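PDB 3W41: phosphoserine phosphatase RsbX from Bacillus subtilis, which dephosphorylates the phosphoserine of RsbS and thereby acts as a negative regulator of the general stress factor sigma-B. Local coordinates for residues A[149-154]-A[192-197]; A[102-107]-A[139-144]. All coordinates share one frame; numbering follows the deposited sequence.

Contact 1 (A[149-154]-A[192-197])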
# COMPACT_ATOMS: atom_id res chain seq x y z
N SER A 149 -12.28 -5.70 10.23
CA SER A 149 -12.04 -4.80 9.11
C SER A 149 -11.09 -5.43 8.09
O SER A 149 -10.18 -6.20 8.46
CB SER A 149 -11.46 -3.48 9.57
OG SER A 149 -12.36 -2.74 10.39
N LYS A 150 -11.29 -5.10 6.81
CA LYS A 150 -10.45 -5.64 5.74
C LYS A 150 -9.98 -4.45 4.92
O LYS A 150 -10.73 -3.50 4.69
CB LYS A 150 -11.26 -6.61 4.88
CG LYS A 150 -11.59 -7.95 5.59
CD LYS A 150 -12.74 -8.73 4.95
CE LYS A 150 -14.03 -8.11 5.33
NZ LYS A 150 -15.18 -8.85 4.70
N PHE A 151 -8.76 -4.51 4.43
CA PHE A 151 -8.23 -3.39 3.66
C PHE A 151 -7.39 -3.87 2.49
O PHE A 151 -6.90 -5.01 2.44
CB PHE A 151 -7.44 -2.40 4.55
CG PHE A 151 -6.13 -2.94 5.08
CD1 PHE A 151 -4.96 -2.89 4.30
CD2 PHE A 151 -6.05 -3.46 6.35
CE1 PHE A 151 -3.73 -3.38 4.78
CE2 PHE A 151 -4.82 -3.98 6.86
CZ PHE A 151 -3.66 -3.92 6.07
N ILE A 152 -7.20 -2.94 1.55
CA ILE A 152 -6.28 -3.12 0.45
C ILE A 152 -5.50 -1.83 0.21
O ILE A 152 -6.04 -0.75 0.39
CB ILE A 152 -7.01 -3.56 -0.86
CG1 ILE A 152 -5.99 -3.94 -1.93
CG2 ILE A 152 -7.97 -2.49 -1.34
CD1 ILE A 152 -6.61 -4.60 -3.20
N ILE A 153 -4.21 -1.98 -0.09
CA ILE A 153 -3.39 -0.89 -0.67
C ILE A 153 -2.96 -1.37 -2.04
O ILE A 153 -2.43 -2.49 -2.15
CB ILE A 153 -2.14 -0.57 0.17
CG1 ILE A 153 -2.54 -0.23 1.60
CG2 ILE A 153 -1.31 0.51 -0.52
CD1 ILE A 153 -1.32 -0.16 2.56
N HIS A 154 -3.16 -0.58 -3.10
CA HIS A 154 -2.79 -1.09 -4.42
C HIS A 154 -2.22 -0.02 -5.33
O HIS A 154 -2.63 1.16 -5.25
CB HIS A 154 -3.98 -1.79 -5.09
CG HIS A 154 -5.09 -0.89 -5.53
ND1 HIS A 154 -5.09 -0.22 -6.74
CD2 HIS A 154 -6.29 -0.62 -4.95
CE1 HIS A 154 -6.23 0.44 -6.87
NE2 HIS A 154 -6.97 0.22 -5.80
N THR A 192 0.74 -4.21 -7.88
CA THR A 192 1.07 -4.63 -6.52
C THR A 192 -0.10 -4.33 -5.61
O THR A 192 -0.69 -3.26 -5.70
CB THR A 192 2.28 -3.85 -6.00
OG1 THR A 192 3.37 -4.04 -6.90
CG2 THR A 192 2.68 -4.26 -4.61
N TYR A 193 -0.45 -5.28 -4.75
CA TYR A 193 -1.41 -4.97 -3.69
C TYR A 193 -1.07 -5.70 -2.42
O TYR A 193 -0.44 -6.78 -2.43
CB TYR A 193 -2.88 -5.20 -4.10
CG TYR A 193 -3.27 -6.61 -4.47
CD1 TYR A 193 -3.53 -7.57 -3.48
CD2 TYR A 193 -3.50 -6.97 -5.80
CE1 TYR A 193 -3.94 -8.85 -3.83
CE2 TYR A 193 -3.92 -8.26 -6.14
CZ TYR A 193 -4.13 -9.19 -5.14
OH TYR A 193 -4.55 -10.47 -5.46
N ILE A 194 -1.46 -5.07 -1.32
CA ILE A 194 -1.39 -5.66 0.02
C ILE A 194 -2.82 -5.75 0.55
O ILE A 194 -3.53 -4.73 0.59
CB ILE A 194 -0.52 -4.83 0.99
CG1 ILE A 194 0.92 -4.72 0.49
CG2 ILE A 194 -0.57 -5.44 2.40
CD1 ILE A 194 1.83 -3.85 1.39
N LEU A 195 -3.25 -6.95 0.91
CA LEU A 195 -4.55 -7.16 1.56
C LEU A 195 -4.35 -7.45 3.02
O LEU A 195 -3.40 -8.16 3.41
CB LEU A 195 -5.22 -8.36 0.92
CG LEU A 195 -5.80 -8.17 -0.48
CD1 LEU A 195 -6.23 -9.52 -1.05
CD2 LEU A 195 -7.02 -7.22 -0.40
N GLY A 196 -5.27 -6.98 3.85
CA GLY A 196 -5.23 -7.40 5.23
C GLY A 196 -6.60 -7.58 5.82
O GLY A 196 -7.57 -6.91 5.41
N GLN A 197 -6.69 -8.51 6.76
CA GLN A 197 -7.91 -8.73 7.53
C GLN A 197 -7.51 -8.62 8.98
O GLN A 197 -6.61 -9.33 9.44
CB GLN A 197 -8.48 -10.12 7.25
CG GLN A 197 -9.70 -10.48 8.12
CD GLN A 197 -10.33 -11.80 7.66
OE1 GLN A 197 -9.64 -12.80 7.45
NE2 GLN A 197 -11.64 -11.79 7.48
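Phe151 and Ile153 pair with Gly196 and Ile194 as the two hydrogen-bonded pairs of an antiparallel ladder, in which the axes of strands 150-154 and 192-197 come within 4.6 Å and their N-to-C directions differ by 166°. Four backbone N-H...O bonds, all about 2.9 Å long, close the ladder, and CA-H...O contacts fill the intervals between them. On the face of Phe151, Ile153 and Ile194, the phenylalanine ring folds back across the partner strand instead of standing up from the sheet. With CG set between the backbone N and the carbonyl carbon (chi1 69°), the ring packs directly on the glycine backbone, and Gly196 CA sits 4.0 Å from the ring centroid in a CH-pi contact. Gly196 N lies over the centre of the same face.

The other face carries Ile152 and Leu195 side by side, with Leu195 CD2 3.7 Å from Ile152 CB. Ile152 CG1 is anti to its own backbone N (chi1 -172°), which carries CD1 along to Tyr193 CB at 3.9 Å. Farther along, the aliphatic parts of Lys150 and Gln197 run alongside each other, CG to CG at 4.0 Å. Their polar ends turn to helical and loop carbonyls, Lys150 NZ to those of Leu167 and Gly170, Gln197 NE2 to that of Gln171.

Helix 173-184 packs on the Ile152-Leu195 face and strand 37-45 on the opposite one, as in the PP2C-type beta-sandwich. The pairing is thus largely buried, apolar at its centre and polar toward its ends, and the N-H and C=O groups of Phe151, Ile153, Ile194 and Gly196 satisfy one another across it.

Contact 2 (A[102-107]-A[139-144])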
# COMPACT_ATOMS: atom_id res chain seq x y z
N PHE A 102 -5.07 3.13 13.15
CA PHE A 102 -4.17 3.21 12.03
C PHE A 102 -3.89 4.65 11.69
O PHE A 102 -4.66 5.55 12.01
CB PHE A 102 -4.71 2.44 10.83
CG PHE A 102 -5.89 3.07 10.15
CD1 PHE A 102 -5.74 4.05 9.16
CD2 PHE A 102 -7.17 2.66 10.48
CE1 PHE A 102 -6.84 4.62 8.53
CE2 PHE A 102 -8.28 3.22 9.84
CZ PHE A 102 -8.11 4.20 8.87
N THR A 103 -2.72 4.81 11.07
CA THR A 103 -2.29 6.09 10.52
C THR A 103 -1.84 5.87 9.08
O THR A 103 -1.15 4.90 8.77
CB THR A 103 -1.17 6.73 11.34
OG1 THR A 103 -0.16 5.76 11.63
CG2 THR A 103 -1.74 7.27 12.66
N TYR A 104 -2.28 6.77 8.20
CA TYR A 104 -2.11 6.58 6.76
C TYR A 104 -1.69 7.87 6.11
O TYR A 104 -2.32 8.90 6.36
CB TYR A 104 -3.43 6.11 6.11
CG TYR A 104 -3.34 5.95 4.61
CD1 TYR A 104 -2.64 4.87 4.05
CD2 TYR A 104 -3.91 6.89 3.73
CE1 TYR A 104 -2.51 4.72 2.65
CE2 TYR A 104 -3.78 6.75 2.36
CZ TYR A 104 -3.09 5.69 1.82
OH TYR A 104 -3.05 5.58 0.45
N CYS A 105 -0.67 7.81 5.27
CA CYS A 105 -0.23 9.01 4.53
C CYS A 105 0.19 8.62 3.13
O CYS A 105 0.82 7.59 2.92
CB CYS A 105 0.94 9.67 5.23
SG CYS A 105 1.38 11.37 4.75
N SER A 106 -0.15 9.46 2.17
CA SER A 106 0.07 9.09 0.78
C SER A 106 0.29 10.32 -0.06
O SER A 106 -0.30 11.38 0.21
CB SER A 106 -1.17 8.36 0.26
OG SER A 106 -1.08 7.96 -1.09
N VAL A 107 1.12 10.17 -1.09
CA VAL A 107 1.18 11.18 -2.16
C VAL A 107 1.13 10.43 -3.47
O VAL A 107 1.93 9.52 -3.72
CB VAL A 107 2.44 12.06 -2.13
CG1 VAL A 107 2.38 13.07 -3.31
CG2 VAL A 107 2.56 12.80 -0.79
N LYS A 139 -1.27 15.02 3.56
CA LYS A 139 -2.52 14.78 4.30
C LYS A 139 -2.42 13.42 4.97
O LYS A 139 -2.29 12.40 4.30
CB LYS A 139 -3.73 14.78 3.37
CG LYS A 139 -5.08 14.84 4.10
CD LYS A 139 -5.83 16.14 3.75
CE LYS A 139 -6.88 16.52 4.80
NZ LYS A 139 -6.29 17.35 5.91
N THR A 140 -2.49 13.42 6.28
CA THR A 140 -2.43 12.20 7.05
C THR A 140 -3.78 11.94 7.66
O THR A 140 -4.49 12.88 8.06
CB THR A 140 -1.40 12.33 8.16
OG1 THR A 140 -0.15 12.67 7.57
CG2 THR A 140 -1.25 11.03 8.96
N HIS A 141 -4.13 10.66 7.73
CA HIS A 141 -5.36 10.24 8.35
C HIS A 141 -5.06 9.30 9.53
O HIS A 141 -4.30 8.35 9.37
CB HIS A 141 -6.24 9.50 7.35
CG HIS A 141 -6.41 10.20 6.02
ND1 HIS A 141 -7.52 10.96 5.71
CD2 HIS A 141 -5.64 10.20 4.91
CE1 HIS A 141 -7.42 11.41 4.48
NE2 HIS A 141 -6.28 10.97 3.97
N THR A 142 -5.63 9.59 10.71
CA THR A 142 -5.57 8.72 11.89
C THR A 142 -7.01 8.31 12.25
O THR A 142 -7.87 9.18 12.37
CB THR A 142 -4.94 9.42 13.14
OG1 THR A 142 -3.63 9.91 12.83
CG2 THR A 142 -4.83 8.47 14.33
N ALA A 143 -7.28 7.00 12.42
CA ALA A 143 -8.63 6.56 12.79
C ALA A 143 -8.59 5.22 13.49
O ALA A 143 -7.60 4.48 13.43
CB ALA A 143 -9.56 6.48 11.57
N THR A 144 -9.66 4.92 14.20
CA THR A 144 -9.82 3.62 14.85
C THR A 144 -10.45 2.66 13.83
O THR A 144 -11.21 3.08 12.97
CB THR A 144 -10.72 3.75 16.10
OG1 THR A 144 -10.25 4.84 16.89
CG2 THR A 144 -10.68 2.49 16.94
O HOH W 1 0.45 13.03 2.37
O HOH W 2 -2.62 11.17 2.14
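Phe102 and Tyr104 of strand 102-107 pair with Ala143 and His141 through four backbone hydrogen bonds; the axes of the antiparallel strands come within 4.7 Å and their N-to-C directions differ by 161°. The tight part is the face that bears these four residues. Phe102 holds CG between backbone N and carbonyl carbon (chi1 71°), which swings its ring across the neighbouring strand; Ala143 CA lies over one ring face, and Ala143 CB meets Phe102 CZ at 3.8 Å. Tyr104 and His141 extend alongside each other. The imidazole CD2 approaches the edge of the tyrosine ring in its plane, 3.9 Å from Tyr104 CD2. Phe122 adds an edge-to-face partner to His141, Phe112 stacks on Tyr104, and Tyr104 OH and Ser91 OG are hydrogen-bonded.

On the reverse face, solvent reaches the contact mainly at the threonines, Thr142 being exposed and Thr103 and Thr140 partly so. Thr103 and Thr142 lie side by side there, while Cys105 SG and Thr140 OG1 stand 3.5 Å apart. Helix 71-81 lies against Thr103, Cys105 and Thr140. Toward Lys139 the direct ladder gives way to water: one molecule donates to Ser106 O at 2.8 Å and accepts from Lys139 N.

Strand 140-144, the outermost of its sheet, is thus held by four backbone hydrogen bonds and by the aromatic packing, with water bridging near Lys139. There the solvent joins Ser106 O to Lys139 N, so that both backbone groups keep a hydrogen bond where direct pairing stops.

Contacts 1 and 2 belong to the two different antiparallel sheets of the PP2C-type sandwich, contact 1 well inside the first and contact 2 at the outer edge of the second. Their centres are 15 Å apart and their nearest atoms about 5 Å, without touching; strands 140-144 and 150-154 follow each other in the chain, joining one sheet to the other. Phe112 bridges the gap, touching Ile153 of contact 1 and stacking on Tyr104 of contact 2. The bound magnesium ion lies nearer contact 1, about 8 Å from the side chain of Thr192, against about 13 Å from that of Ser106; Thr192 OG1 also hydrogen-bonds Asp27.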